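DNA replication and repair protein RecF (Caldanaerobacter subterraneus subsp. tengcongensis, PDB 5Z69) probably acts in DNA replication and recombinational repair through the RecFOR pathway, as an ABC-type ATPase that binds ATP and single-stranded DNA. Local coordinates at residues A[46-51]-A[57-62]; A[131-136]-A[296-301]; A[156-161]-A[194-199]; A[181-186]-A[256-261]. One frame throughout, in Å; residues are numbered along the deposited sequence.

Contact 1 (A[46-51]-A[57-62]). With AGS (phosphothiophosphoric acid-adenylate ester), chain C.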
loop_
_atom_site.group_PDB
_atom_site.type_symbol
_atom_site.label_atom_id
_atom_site.label_comp_id
_atom_site.label_asym_id
_atom_site.label_seq_id
_atom_site.Cartn_x
_atom_site.Cartn_y
_atom_site.Cartn_z
ATOM N N LEU A 46 28.607 -15.252 -19.584
ATOM C CA LEU A 46 28.590 -14.751 -20.962
ATOM C C LEU A 46 27.330 -13.915 -21.206
ATOM O O LEU A 46 27.396 -12.852 -21.851
ATOM C CB LEU A 46 28.698 -15.900 -21.958
ATOM C CG LEU A 46 28.462 -15.530 -23.426
ATOM C CD1 LEU A 46 29.488 -14.529 -23.946
ATOM C CD2 LEU A 46 28.476 -16.793 -24.277
ATOM N N LEU A 47 26.191 -14.384 -20.703
ATOM C CA LEU A 47 24.962 -13.593 -20.763
ATOM C C LEU A 47 25.113 -12.277 -20.013
ATOM O O LEU A 47 24.640 -11.222 -20.472
ATOM C CB LEU A 47 23.785 -14.387 -20.191
ATOM C CG LEU A 47 22.858 -15.039 -21.228
ATOM C CD1 LEU A 47 23.658 -15.742 -22.288
ATOM C CD2 LEU A 47 21.906 -16.007 -20.592
ATOM N N GLU A 48 25.804 -12.326 -18.875
ATOM C CA GLU A 48 26.070 -11.119 -18.117
ATOM C C GLU A 48 26.919 -10.147 -18.947
ATOM O O GLU A 48 26.705 -8.940 -18.912
ATOM C CB GLU A 48 26.775 -11.460 -16.799
ATOM C CG GLU A 48 27.083 -10.268 -15.883
ATOM C CD GLU A 48 27.740 -10.714 -14.558
ATOM O OE1 GLU A 48 27.238 -10.349 -13.469
ATOM O OE2 GLU A 48 28.748 -11.436 -14.613
ATOM N N ALA A 49 27.882 -10.673 -19.693
ATOM C CA ALA A 49 28.701 -9.829 -20.561
ATOM C C ALA A 49 27.855 -9.219 -21.684
ATOM O O ALA A 49 28.003 -8.047 -22.025
ATOM C CB ALA A 49 29.872 -10.630 -21.135
ATOM N N ILE A 50 26.960 -10.007 -22.259
ATOM C CA ILE A 50 26.091 -9.486 -23.311
ATOM C C ILE A 50 25.122 -8.437 -22.768
ATOM O O ILE A 50 24.970 -7.375 -23.361
ATOM C CB ILE A 50 25.314 -10.609 -23.991
ATOM C CG1 ILE A 50 26.307 -11.546 -24.664
ATOM C CG2 ILE A 50 24.341 -10.025 -25.018
ATOM C CD1 ILE A 50 25.762 -12.916 -24.972
ATOM N N ARG A 51 24.490 -8.716 -21.627
ATOM C CA ARG A 51 23.543 -7.780 -21.015
ATOM C C ARG A 51 24.209 -6.483 -20.544
ATOM O O ARG A 51 23.576 -5.417 -20.499
ATOM C CB ARG A 51 22.837 -8.472 -19.848
ATOM C CG ARG A 51 21.839 -7.608 -19.090
ATOM C CD ARG A 51 20.635 -7.210 -19.921
ATOM N NE ARG A 51 19.616 -6.592 -19.070
ATOM C CZ ARG A 51 18.568 -5.893 -19.498
ATOM N NH1 ARG A 51 18.353 -5.713 -20.798
ATOM N NH2 ARG A 51 17.725 -5.371 -18.610
ATOM N N ARG A 57 25.643 -2.553 -16.502
ATOM C CA ARG A 57 25.788 -3.160 -15.178
ATOM C C ARG A 57 25.491 -4.651 -15.248
ATOM O O ARG A 57 25.038 -5.152 -16.294
ATOM C CB ARG A 57 24.844 -2.502 -14.166
ATOM C CG ARG A 57 23.401 -2.816 -14.476
ATOM C CD ARG A 57 22.477 -2.072 -13.545
ATOM N NE ARG A 57 21.089 -2.285 -13.931
ATOM C CZ ARG A 57 20.046 -1.805 -13.269
ATOM N NH1 ARG A 57 20.231 -1.081 -12.175
ATOM N NH2 ARG A 57 18.820 -2.057 -13.704
ATOM N N SER A 58 25.780 -5.349 -14.149
ATOM C CA SER A 58 25.469 -6.766 -13.985
ATOM C C SER A 58 23.971 -6.975 -13.771
ATOM O O SER A 58 23.395 -6.355 -12.883
ATOM C CB SER A 58 26.230 -7.338 -12.782
ATOM O OG SER A 58 25.804 -8.655 -12.474
ATOM N N PHE A 59 23.341 -7.858 -14.543
ATOM C CA PHE A 59 21.929 -8.176 -14.293
ATOM C C PHE A 59 21.761 -8.942 -12.982
ATOM O O PHE A 59 20.660 -9.074 -12.482
ATOM C CB PHE A 59 21.304 -8.973 -15.448
ATOM C CG PHE A 59 21.730 -10.416 -15.516
ATOM C CD1 PHE A 59 20.994 -11.405 -14.879
ATOM C CD2 PHE A 59 22.846 -10.794 -16.251
ATOM C CE1 PHE A 59 21.383 -12.735 -14.946
ATOM C CE2 PHE A 59 23.239 -12.134 -16.334
ATOM C CZ PHE A 59 22.508 -13.102 -15.676
ATOM N N ARG A 60 22.852 -9.458 -12.439
ATOM C CA ARG A 60 22.783 -10.193 -11.187
ATOM C C ARG A 60 22.892 -9.261 -9.984
ATOM O O ARG A 60 22.767 -9.697 -8.841
ATOM C CB ARG A 60 23.890 -11.229 -11.114
ATOM C CG ARG A 60 23.828 -12.314 -12.144
ATOM C CD ARG A 60 25.238 -12.622 -12.577
ATOM N NE ARG A 60 25.501 -14.045 -12.578
ATOM C CZ ARG A 60 26.606 -14.594 -13.058
ATOM N NH1 ARG A 60 27.563 -13.832 -13.577
ATOM N NH2 ARG A 60 26.751 -15.911 -13.010
ATOM N N GLY A 61 23.144 -7.981 -10.247
ATOM C CA GLY A 61 23.301 -7.010 -9.182
ATOM C C GLY A 61 24.703 -6.964 -8.598
ATOM O O GLY A 61 24.919 -6.315 -7.575
ATOM N N SER A 62 25.660 -7.630 -9.246
ATOM C CA SER A 62 27.040 -7.668 -8.739
ATOM C C SER A 62 27.758 -6.340 -8.909
ATOM O O SER A 62 27.491 -5.611 -9.853
ATOM C CB SER A 62 27.833 -8.761 -9.441
ATOM O OG SER A 62 27.099 -9.970 -9.474
HETATM P PG AGS C . 24.265 -20.574 -14.962
HETATM S S1G AGS C . 23.257 -20.824 -16.618
HETATM O O2G AGS C . 24.170 -21.878 -14.100
HETATM O O3G AGS C . 23.562 -19.420 -14.181
HETATM P PB AGS C . 27.030 -21.166 -14.972
HETATM O O1B AGS C . 27.737 -21.593 -16.215
HETATM O O2B AGS C . 26.503 -22.374 -14.178
HETATM O O3B AGS C . 25.772 -20.203 -15.280
HETATM P PA AGS C . 28.643 -18.986 -14.221
HETATM O O1A AGS C . 28.524 -18.613 -15.705
HETATM O O2A AGS C . 27.959 -18.115 -13.213
HETATM O O3A AGS C . 28.095 -20.472 -14.014
HETATM O "O5'" AGS C . 30.139 -19.141 -13.836
HETATM C "C5'" AGS C . 30.600 -18.577 -12.641
HETATM C "C4'" AGS C . 31.903 -19.269 -12.384
HETATM O "O4'" AGS C . 32.982 -18.331 -12.590
HETATM C "C3'" AGS C . 32.052 -19.790 -10.958
HETATM O "O3'" AGS C . 32.805 -20.998 -10.945
HETATM C "C2'" AGS C . 32.726 -18.615 -10.245
HETATM O "O2'" AGS C . 33.528 -19.032 -9.145
HETATM C "C1'" AGS C . 33.606 -18.030 -11.357
HETATM N N9 AGS C . 33.791 -16.591 -11.264
HETATM C C8 AGS C . 32.869 -15.649 -10.875
HETATM N N7 AGS C . 33.333 -14.425 -10.861
HETATM C C5 AGS C . 34.648 -14.562 -11.272
HETATM C C6 AGS C . 35.691 -13.635 -11.465
HETATM N N6 AGS C . 35.551 -12.319 -11.273
HETATM N N1 AGS C . 36.894 -14.108 -11.859
HETATM C C2 AGS C . 37.033 -15.423 -12.058
HETATM N N3 AGS C . 36.128 -16.393 -11.909
HETATM C C4 AGS C . 34.950 -15.890 -11.516
HETATM O O HOH W 1 24.677 -7.731 -17.117
#
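Glu48, on the helix that follows the P-loop, meets Ser58 with one carboxylate oxygen and Arg60 with the other. With CG anti to the backbone N (chi1 -179°), its extended chain lays the carboxylate across the Ser58–Gly61 turn. Ser58 OG donates to Glu48 OE1 at 2.4 Å, so short that the exact length is doubtful. Ser58 OG also accepts from Arg60 N at 3.1 Å, forming an ST turn that suits a small hydroxyl residue. The salt bridge joins Arg60 NH1 to Glu48 OE2 at 2.9 Å; as a hydrogen bond it is weak, bent to 126° at the hydrogen, and the carboxylate and guanidinium planes stand 72° apart. Arg19 gives OE2 a second salt bridge. Arg60 NH2 also approaches O2A of the nucleotide's alpha-phosphate, a weak bond whose donor position is less sure.

Apolar contact comes from Phe59, whose CE2 edge lies 3.5 Å from Glu48 CA, while Arg60 CG sits 3.7 Å above one face near the rim. A water donates to Glu48 O and Arg57 O and accepts from Phe59 N, joining the backbones.

A leucine in place of Arg60 would probably leave Glu48 OE2 with Arg19 as its remaining salt-bridge partner and remove the positive group near the alpha-phosphate. The chemistry implies a buried acid that helps keep an arginine beside that phosphate, with Asn45 as a further partner of NH1, consistent with the loop being coupled to the bound nucleotide.

Contact 2 (A[131-136]-A[296-301]); sequences EIIKEG and TAALCL
No ring or other flat side chain stands between Ile132 and Leu301 or between Ile133 and the pair Ala297 and Ala298; among the flat groups nearby is Tyr143 of helix 137-151, which both Ile132 and Leu301 touch. The contact itself is made of methyl and methylene groups. Leu301 CD2 reaches the forked end of Ile132, 3.7 Å from CG2 and 3.9 Å from CD1, so a single methyl rests against both branches. With Ile132 CG1 beside its own backbone N (chi1 -55°), both branches can face that methyl.

One residue on, Ile133 extends its longer branch to the helix surface where alanines admit it: Ile133 CD1 lies 3.9 Å from Ala297 CB, and Ile133 CG1 comes within 4.3 Å of Ala298 CB. Small residues suit this place because the isoleucine approaches almost to the backbone, with Ala298 N at 4.1 Å from Ile133 CG1.

The short helix 131-134 is thereby packed on helix 291-313, which begins at a sequence resembling the ABC signature motif; helix 186-222 touches Leu301 as well, through Leu211 and Met215. All five touching residues are buried and no hydrogen bond crosses, which implies that, between these two segments, close fit and exclusion of water are what join them.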
loop_
_atom_site.group_PDB
_atom_site.type_symbol
_atom_site.label_atom_id
_atom_site.label_comp_id
_atom_site.label_asym_id
_atom_site.label_seq_id
_atom_site.Cartn_x
_atom_site.Cartn_y
_atom_site.Cartn_z
ATOM N N GLU A 131 11.532 -13.271 -8.088
ATOM C CA GLU A 131 11.813 -12.380 -6.967
ATOM C C GLU A 131 11.076 -11.040 -7.069
ATOM O O GLU A 131 10.764 -10.413 -6.051
ATOM C CB GLU A 131 13.303 -12.119 -6.860
ATOM C CG GLU A 131 14.140 -13.345 -6.616
ATOM C CD GLU A 131 15.622 -13.030 -6.694
ATOM O OE1 GLU A 131 15.963 -11.859 -6.970
ATOM O OE2 GLU A 131 16.443 -13.947 -6.485
ATOM N N ILE A 132 10.808 -10.596 -8.295
ATOM C CA ILE A 132 10.045 -9.373 -8.503
ATOM C C ILE A 132 8.614 -9.558 -7.976
ATOM O O ILE A 132 7.923 -8.599 -7.634
ATOM C CB ILE A 132 9.999 -8.964 -10.000
ATOM C CG1 ILE A 132 11.421 -8.840 -10.575
ATOM C CG2 ILE A 132 9.199 -7.659 -10.180
ATOM C CD1 ILE A 132 11.470 -8.758 -12.113
ATOM N N ILE A 133 8.166 -10.801 -7.929
ATOM C CA ILE A 133 6.844 -11.097 -7.407
ATOM C C ILE A 133 6.891 -11.239 -5.883
ATOM O O ILE A 133 5.955 -10.840 -5.184
ATOM C CB ILE A 133 6.283 -12.386 -8.032
ATOM C CG1 ILE A 133 6.266 -12.269 -9.559
ATOM C CG2 ILE A 133 4.887 -12.698 -7.484
ATOM C CD1 ILE A 133 5.297 -11.245 -10.094
ATOM N N LYS A 134 8.004 -11.773 -5.383
ATOM C CA LYS A 134 8.107 -12.246 -4.001
ATOM C C LYS A 134 8.757 -11.275 -3.017
ATOM O O LYS A 134 8.468 -11.308 -1.819
ATOM C CB LYS A 134 8.896 -13.566 -3.953
ATOM C CG LYS A 134 8.185 -14.766 -4.553
ATOM N N GLU A 135 9.672 -10.443 -3.495
ATOM C CA GLU A 135 10.479 -9.670 -2.568
ATOM C C GLU A 135 9.840 -8.319 -2.320
ATOM O O GLU A 135 8.674 -8.129 -2.619
ATOM C CB GLU A 135 11.904 -9.534 -3.088
ATOM C CG GLU A 135 12.585 -10.879 -3.274
ATOM C CD GLU A 135 14.066 -10.755 -3.591
ATOM O OE1 GLU A 135 14.545 -9.617 -3.802
ATOM O OE2 GLU A 135 14.752 -11.803 -3.624
ATOM N N GLY A 136 10.593 -7.397 -1.744
ATOM C CA GLY A 136 10.032 -6.137 -1.286
ATOM C C GLY A 136 9.852 -5.071 -2.356
ATOM O O GLY A 136 10.133 -5.307 -3.533
ATOM N N THR A 296 4.328 -18.020 -13.066
ATOM C CA THR A 296 3.519 -17.659 -14.215
ATOM C C THR A 296 3.424 -16.140 -14.345
ATOM O O THR A 296 3.576 -15.578 -15.442
ATOM C CB THR A 296 2.113 -18.275 -14.106
ATOM O OG1 THR A 296 2.208 -19.695 -14.269
ATOM C CG2 THR A 296 1.187 -17.704 -15.170
ATOM N N ALA A 297 3.178 -15.488 -13.211
ATOM C CA ALA A 297 3.080 -14.036 -13.145
ATOM C C ALA A 297 4.394 -13.364 -13.552
ATOM O O ALA A 297 4.379 -12.322 -14.191
ATOM C CB ALA A 297 2.679 -13.596 -11.752
ATOM N N ALA A 298 5.513 -13.966 -13.163
ATOM C CA ALA A 298 6.834 -13.494 -13.559
ATOM C C ALA A 298 6.984 -13.530 -15.076
ATOM O O ALA A 298 7.501 -12.588 -15.680
ATOM C CB ALA A 298 7.905 -14.327 -12.912
ATOM N N LEU A 299 6.518 -14.624 -15.677
ATOM C CA LEU A 299 6.594 -14.829 -17.120
ATOM C C LEU A 299 5.799 -13.766 -17.872
ATOM O O LEU A 299 6.287 -13.179 -18.846
ATOM C CB LEU A 299 6.091 -16.232 -17.484
ATOM C CG LEU A 299 6.038 -16.611 -18.967
ATOM C CD1 LEU A 299 7.362 -16.315 -19.628
ATOM C CD2 LEU A 299 5.695 -18.079 -19.160
ATOM N N CYS A 300 4.573 -13.527 -17.410
ATOM C CA CYS A 300 3.690 -12.517 -17.993
ATOM C C CYS A 300 4.276 -11.111 -17.869
ATOM O O CYS A 300 4.167 -10.296 -18.781
ATOM C CB CYS A 300 2.316 -12.556 -17.311
ATOM S SG CYS A 300 1.318 -14.028 -17.675
ATOM N N LEU A 301 4.849 -10.830 -16.702
ATOM C CA LEU A 301 5.542 -9.575 -16.454
ATOM C C LEU A 301 6.642 -9.336 -17.499
ATOM O O LEU A 301 6.745 -8.250 -18.071
ATOM C CB LEU A 301 6.138 -9.584 -15.049
ATOM C CG LEU A 301 6.956 -8.364 -14.646
ATOM C CD1 LEU A 301 6.039 -7.192 -14.338
ATOM C CD2 LEU A 301 7.862 -8.692 -13.465
#

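Contact 3 (A[156-161]-A[194-199])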
loop_
_atom_site.group_PDB
_atom_site.type_symbol
_atom_site.label_atom_id
_atom_site.label_comp_id
_atom_site.label_asym_id
_atom_site.label_seq_id
_atom_site.Cartn_x
_atom_site.Cartn_y
_atom_site.Cartn_z
ATOM N N PHE A 156 14.629 8.872 -17.349
ATOM C CA PHE A 156 15.912 8.509 -16.780
ATOM C C PHE A 156 16.615 9.773 -16.271
ATOM O O PHE A 156 17.168 9.789 -15.170
ATOM C CB PHE A 156 16.791 7.767 -17.802
ATOM C CG PHE A 156 18.146 7.428 -17.262
ATOM C CD1 PHE A 156 18.273 6.590 -16.167
ATOM C CD2 PHE A 156 19.286 7.994 -17.804
ATOM C CE1 PHE A 156 19.512 6.300 -15.642
ATOM C CE2 PHE A 156 20.527 7.708 -17.283
ATOM C CZ PHE A 156 20.640 6.863 -16.201
ATOM N N PHE A 157 16.568 10.830 -17.082
ATOM C CA PHE A 157 17.029 12.159 -16.684
ATOM C C PHE A 157 16.406 12.622 -15.344
ATOM O O PHE A 157 17.111 13.020 -14.422
ATOM C CB PHE A 157 16.704 13.162 -17.798
ATOM C CG PHE A 157 17.237 14.553 -17.552
ATOM C CD1 PHE A 157 18.433 14.959 -18.129
ATOM C CD2 PHE A 157 16.531 15.463 -16.764
ATOM C CE1 PHE A 157 18.925 16.237 -17.916
ATOM C CE2 PHE A 157 17.022 16.739 -16.541
ATOM C CZ PHE A 157 18.217 17.128 -17.121
ATOM N N ASP A 158 15.084 12.588 -15.278
ATOM C CA ASP A 158 14.350 12.955 -14.077
ATOM C C ASP A 158 14.781 12.133 -12.868
ATOM O O ASP A 158 15.006 12.681 -11.795
ATOM C CB ASP A 158 12.847 12.793 -14.315
ATOM C CG ASP A 158 12.283 13.883 -15.224
ATOM O OD1 ASP A 158 12.957 14.922 -15.368
ATOM O OD2 ASP A 158 11.175 13.707 -15.777
ATOM N N LEU A 159 14.907 10.824 -13.061
ATOM C CA LEU A 159 15.267 9.909 -11.979
ATOM C C LEU A 159 16.648 10.246 -11.445
ATOM O O LEU A 159 16.867 10.282 -10.228
ATOM C CB LEU A 159 15.198 8.451 -12.461
ATOM C CG LEU A 159 15.590 7.349 -11.479
ATOM C CD1 LEU A 159 14.765 7.471 -10.203
ATOM C CD2 LEU A 159 15.378 5.979 -12.116
ATOM N N LEU A 160 17.574 10.521 -12.366
ATOM C CA LEU A 160 18.935 10.901 -12.010
ATOM C C LEU A 160 18.964 12.204 -11.217
ATOM O O LEU A 160 19.645 12.314 -10.197
ATOM C CB LEU A 160 19.804 11.051 -13.271
ATOM C CG LEU A 160 20.516 9.820 -13.835
ATOM C CD1 LEU A 160 21.282 10.208 -15.098
ATOM C CD2 LEU A 160 21.470 9.229 -12.815
ATOM N N GLN A 161 18.250 13.208 -11.702
ATOM C CA GLN A 161 18.211 14.478 -10.988
ATOM C C GLN A 161 17.461 14.324 -9.645
ATOM O O GLN A 161 17.850 14.906 -8.629
ATOM C CB GLN A 161 17.558 15.551 -11.856
ATOM C CG GLN A 161 17.601 16.950 -11.243
ATOM C CD GLN A 161 18.999 17.364 -10.795
ATOM O OE1 GLN A 161 19.202 17.757 -9.639
ATOM N NE2 GLN A 161 19.967 17.291 -11.711
ATOM N N ALA A 194 9.443 17.630 -5.176
ATOM C CA ALA A 194 8.027 17.453 -5.467
ATOM C C ALA A 194 7.789 17.592 -6.969
ATOM O O ALA A 194 7.015 16.843 -7.574
ATOM C CB ALA A 194 7.179 18.471 -4.673
ATOM N N GLU A 195 8.473 18.552 -7.575
ATOM C CA GLU A 195 8.380 18.718 -9.015
ATOM C C GLU A 195 8.886 17.484 -9.750
ATOM O O GLU A 195 8.208 16.964 -10.635
ATOM C CB GLU A 195 9.154 19.945 -9.465
ATOM C CG GLU A 195 9.241 20.075 -10.976
ATOM C CD GLU A 195 10.218 21.148 -11.385
ATOM O OE1 GLU A 195 9.840 22.336 -11.345
ATOM O OE2 GLU A 195 11.370 20.805 -11.728
ATOM N N TYR A 196 10.073 17.009 -9.386
ATOM C CA TYR A 196 10.637 15.854 -10.078
ATOM C C TYR A 196 9.900 14.584 -9.690
ATOM O O TYR A 196 9.663 13.720 -10.531
ATOM C CB TYR A 196 12.132 15.725 -9.792
ATOM C CG TYR A 196 12.964 16.623 -10.684
ATOM C CD1 TYR A 196 13.625 16.115 -11.789
ATOM C CD2 TYR A 196 13.055 17.988 -10.435
ATOM C CE1 TYR A 196 14.377 16.936 -12.609
ATOM C CE2 TYR A 196 13.797 18.812 -11.237
ATOM C CZ TYR A 196 14.461 18.283 -12.326
ATOM O OH TYR A 196 15.198 19.116 -13.130
ATOM N N GLY A 197 9.507 14.486 -8.422
ATOM C CA GLY A 197 8.714 13.355 -7.968
ATOM C C GLY A 197 7.395 13.218 -8.711
ATOM O O GLY A 197 6.956 12.112 -9.038
ATOM N N ALA A 198 6.757 14.344 -8.991
ATOM C CA ALA A 198 5.485 14.317 -9.701
ATOM C C ALA A 198 5.669 13.827 -11.148
ATOM O O ALA A 198 4.893 13.003 -11.654
ATOM C CB ALA A 198 4.818 15.718 -9.677
ATOM N N ARG A 199 6.682 14.334 -11.829
ATOM C CA ARG A 199 6.948 13.843 -13.188
ATOM C C ARG A 199 7.193 12.334 -13.214
ATOM O O ARG A 199 6.707 11.625 -14.091
ATOM C CB ARG A 199 8.124 14.580 -13.785
ATOM C CG ARG A 199 7.775 15.983 -14.174
ATOM C CD ARG A 199 8.658 16.436 -15.305
ATOM N NE ARG A 199 10.019 16.662 -14.848
ATOM C CZ ARG A 199 10.446 17.823 -14.375
ATOM N NH1 ARG A 199 9.606 18.844 -14.296
ATOM N NH2 ARG A 199 11.707 17.965 -13.982
HETATM O O HOH W 2 9.679 11.537 -15.729
#
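Two helices of a helical hairpin, 153-177 and 186-222, pack here where Asp158 and Gln161 face Tyr196 and Arg199. The short segments run roughly antiparallel, at 144° with axes 9.5 Å apart.

Arg199 brings its NE to the Asp158 carboxylate, 3.3 Å from OD2 and 3.5 Å from OD1. Both hydrogen bonds are weak, the single N-H being shared between two oxygens and the planes turned 43° apart, but together they make a salt bridge. Arg199 NH2 extends the network within its own helix by a long pairing with Glu195 OE2, and Glu195 is also bridged to Arg247. A water donates to Asp158 OD2 at 2.6 Å and, weakly, to Arg199 O.

Tyr196 fills the space beside these charges. Gln161 CG comes obliquely to its CE1 at 3.5 Å, and from within the tyrosine's own helix Arg199 NH2 lies 3.1 Å above the ring, over its centre. Gln161 bends at chi2 (51°), turning its amide away so that its methylenes touch the ring and OE1 bonds to Lys192. A serine at Tyr196 would probably open a gap beside Gln161 and leave the Arg199 guanidinium freer to turn.

An aspartate, an arginine and a flat amphiphilic tyrosine thus suit a half-buried seam: the chemistry implies helices paired by a charged contact and by the tyrosine ring against the glutamine methylenes, with weak individual bonds adding up.

Contact 4 (A[181-186]-A[256-261])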
loop_
_atom_site.group_PDB
_atom_site.type_symbol
_atom_site.label_atom_id
_atom_site.label_comp_id
_atom_site.label_asym_id
_atom_site.label_seq_id
_atom_site.Cartn_x
_atom_site.Cartn_y
_atom_site.Cartn_z
ATOM N N LYS A 181 21.508 24.629 13.419
ATOM C CA LYS A 181 21.678 25.679 12.423
ATOM C C LYS A 181 21.179 25.434 10.980
ATOM O O LYS A 181 21.667 26.061 10.029
ATOM C CB LYS A 181 23.179 25.685 12.002
ATOM N N GLY A 182 20.235 24.506 10.841
ATOM C CA GLY A 182 19.466 24.320 9.623
ATOM C C GLY A 182 18.187 23.839 8.968
ATOM O O GLY A 182 18.128 23.677 7.750
ATOM N N GLU A 183 17.160 23.600 9.782
ATOM C CA GLU A 183 15.871 23.158 9.264
ATOM C C GLU A 183 15.421 23.945 8.044
ATOM O O GLU A 183 14.717 23.425 7.179
ATOM C CB GLU A 183 15.373 22.828 10.671
ATOM C CG GLU A 183 13.891 22.501 10.744
ATOM C CD GLU A 183 13.432 22.192 12.155
ATOM O OE1 GLU A 183 14.297 22.016 13.039
ATOM O OE2 GLU A 183 12.205 22.126 12.382
ATOM N N ASP A 184 15.818 25.212 7.991
ATOM C CA ASP A 184 15.265 26.141 7.022
ATOM C C ASP A 184 15.499 25.903 5.513
ATOM O O ASP A 184 14.647 26.128 4.657
ATOM C CB ASP A 184 16.142 27.149 7.816
ATOM C CG ASP A 184 15.691 28.582 7.662
ATOM O OD1 ASP A 184 14.507 28.858 7.894
ATOM O OD2 ASP A 184 16.565 29.417 7.317
ATOM N N LEU A 185 16.713 25.514 5.206
ATOM C CA LEU A 185 17.118 25.431 3.835
ATOM C C LEU A 185 16.373 24.333 3.108
ATOM O O LEU A 185 16.419 24.287 1.901
ATOM C CB LEU A 185 18.621 25.168 3.863
ATOM N N LEU A 186 15.643 23.487 3.843
ATOM C CA LEU A 186 14.924 22.327 3.295
ATOM C C LEU A 186 13.795 22.645 2.318
ATOM O O LEU A 186 13.467 21.822 1.453
ATOM C CB LEU A 186 14.333 21.491 4.447
ATOM C CG LEU A 186 15.349 20.683 5.252
ATOM C CD1 LEU A 186 14.714 20.073 6.491
ATOM C CD2 LEU A 186 15.932 19.595 4.380
ATOM N N LYS A 256 5.340 18.001 6.285
ATOM C CA LYS A 256 4.843 17.298 7.469
ATOM C C LYS A 256 5.789 16.210 7.962
ATOM O O LYS A 256 5.593 15.650 9.043
ATOM C CB LYS A 256 3.472 16.686 7.175
ATOM C CG LYS A 256 2.359 17.714 7.052
ATOM C CD LYS A 256 1.225 17.228 6.159
ATOM N N SER A 257 6.831 15.922 7.182
ATOM C CA SER A 257 7.696 14.791 7.478
ATOM C C SER A 257 8.963 15.210 8.219
ATOM O O SER A 257 9.793 14.373 8.590
ATOM C CB SER A 257 8.063 14.069 6.169
ATOM O OG SER A 257 8.681 12.825 6.424
ATOM N N LEU A 258 9.101 16.513 8.432
ATOM C CA LEU A 258 10.377 17.092 8.825
ATOM C C LEU A 258 10.955 16.483 10.110
ATOM O O LEU A 258 12.131 16.112 10.155
ATOM C CB LEU A 258 10.222 18.613 8.962
ATOM C CG LEU A 258 11.458 19.479 9.242
ATOM C CD1 LEU A 258 11.272 20.852 8.631
ATOM C CD2 LEU A 258 11.695 19.634 10.729
ATOM N N THR A 259 10.130 16.374 11.147
ATOM C CA THR A 259 10.587 15.824 12.418
ATOM C C THR A 259 10.995 14.381 12.264
ATOM O O THR A 259 12.055 13.971 12.727
ATOM C CB THR A 259 9.496 15.917 13.498
ATOM O OG1 THR A 259 9.177 17.294 13.718
ATOM C CG2 THR A 259 9.972 15.275 14.809
ATOM N N LEU A 260 10.151 13.608 11.600
ATOM C CA LEU A 260 10.465 12.211 11.337
ATOM C C LEU A 260 11.777 12.063 10.565
ATOM O O LEU A 260 12.605 11.200 10.887
ATOM C CB LEU A 260 9.338 11.542 10.554
ATOM C CG LEU A 260 9.662 10.095 10.191
ATOM C CD1 LEU A 260 9.202 9.152 11.293
ATOM C CD2 LEU A 260 9.054 9.712 8.850
ATOM N N ASP A 261 11.967 12.911 9.555
ATOM C CA ASP A 261 13.161 12.813 8.706
ATOM C C ASP A 261 14.430 13.162 9.483
ATOM O O ASP A 261 15.495 12.567 9.275
ATOM C CB ASP A 261 13.010 13.719 7.479
ATOM C CG ASP A 261 11.981 13.182 6.480
ATOM O OD1 ASP A 261 11.546 12.013 6.622
ATOM O OD2 ASP A 261 11.613 13.923 5.548
#
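Leu258, in the first turn of helix 258-264, contributes the greater part of this small interface, whose 127 Å² it shares with Glu183 and Leu186. Its CG is swung away from the backbone N (chi1 -174°), and the two methyls at its end project to the opposing 3-10 turn 183-185.

Glu183 comes across Leu258 at about a right angle. Its chain is stretched out beyond CG (chi2 -179°), and the aliphatic part does the packing, with Glu183 CG 3.6 Å from Leu258 CD2 and 3.7 Å from Leu258 CD1. The 3.0 Å between Glu183 OE2 and Leu258 CD2 is too close for a carboxylate oxygen and a methyl, and the placing of that oxygen is doubtful. A glutamate fits at this exposed position because its methylenes can lie on a leucine while its carboxylate stays at the surface.

Leu186 meets Leu258 by methyls alone, CD1 to CD1 at 4.1 Å, the side chains lying aslant to one another. It is the buried member of the three, with Leu172 and Ile176 of helix 153-177 against it as well. Further along segment 256-261, Asp261 forms a salt bridge to Arg169 of that same helix, and Leu260 packs on Glu228 of the second subunit.

The arrangement is that of a short helix laid against the turn of a helical hairpin, where helix 153-177 gives way to helix 186-222.

Contact 1 belongs to the nucleotide pocket: Arg60 reaches the bound ATP analogue, and helix 43-55 starts within the P-loop, at Lys43 and Ser44. The other three lie away from the annotated site. Contact 2 has its centre about 19 Å from that of contact 1, and contacts 3 and 4 have theirs about 27 Å and 40 Å from it. The segments of contacts 3 and 4 alternate along the chain, nested inside the long loop that contact 2 closes; contact 3 joins the two arms of the helical hairpin and contact 4 packs helix 258-264 on its turn, their centres about 21 Å apart. Helix 186-222 carries one side of contact 3, starts beside contact 4 and touches Leu301 of contact 2. No two contacts touch directly.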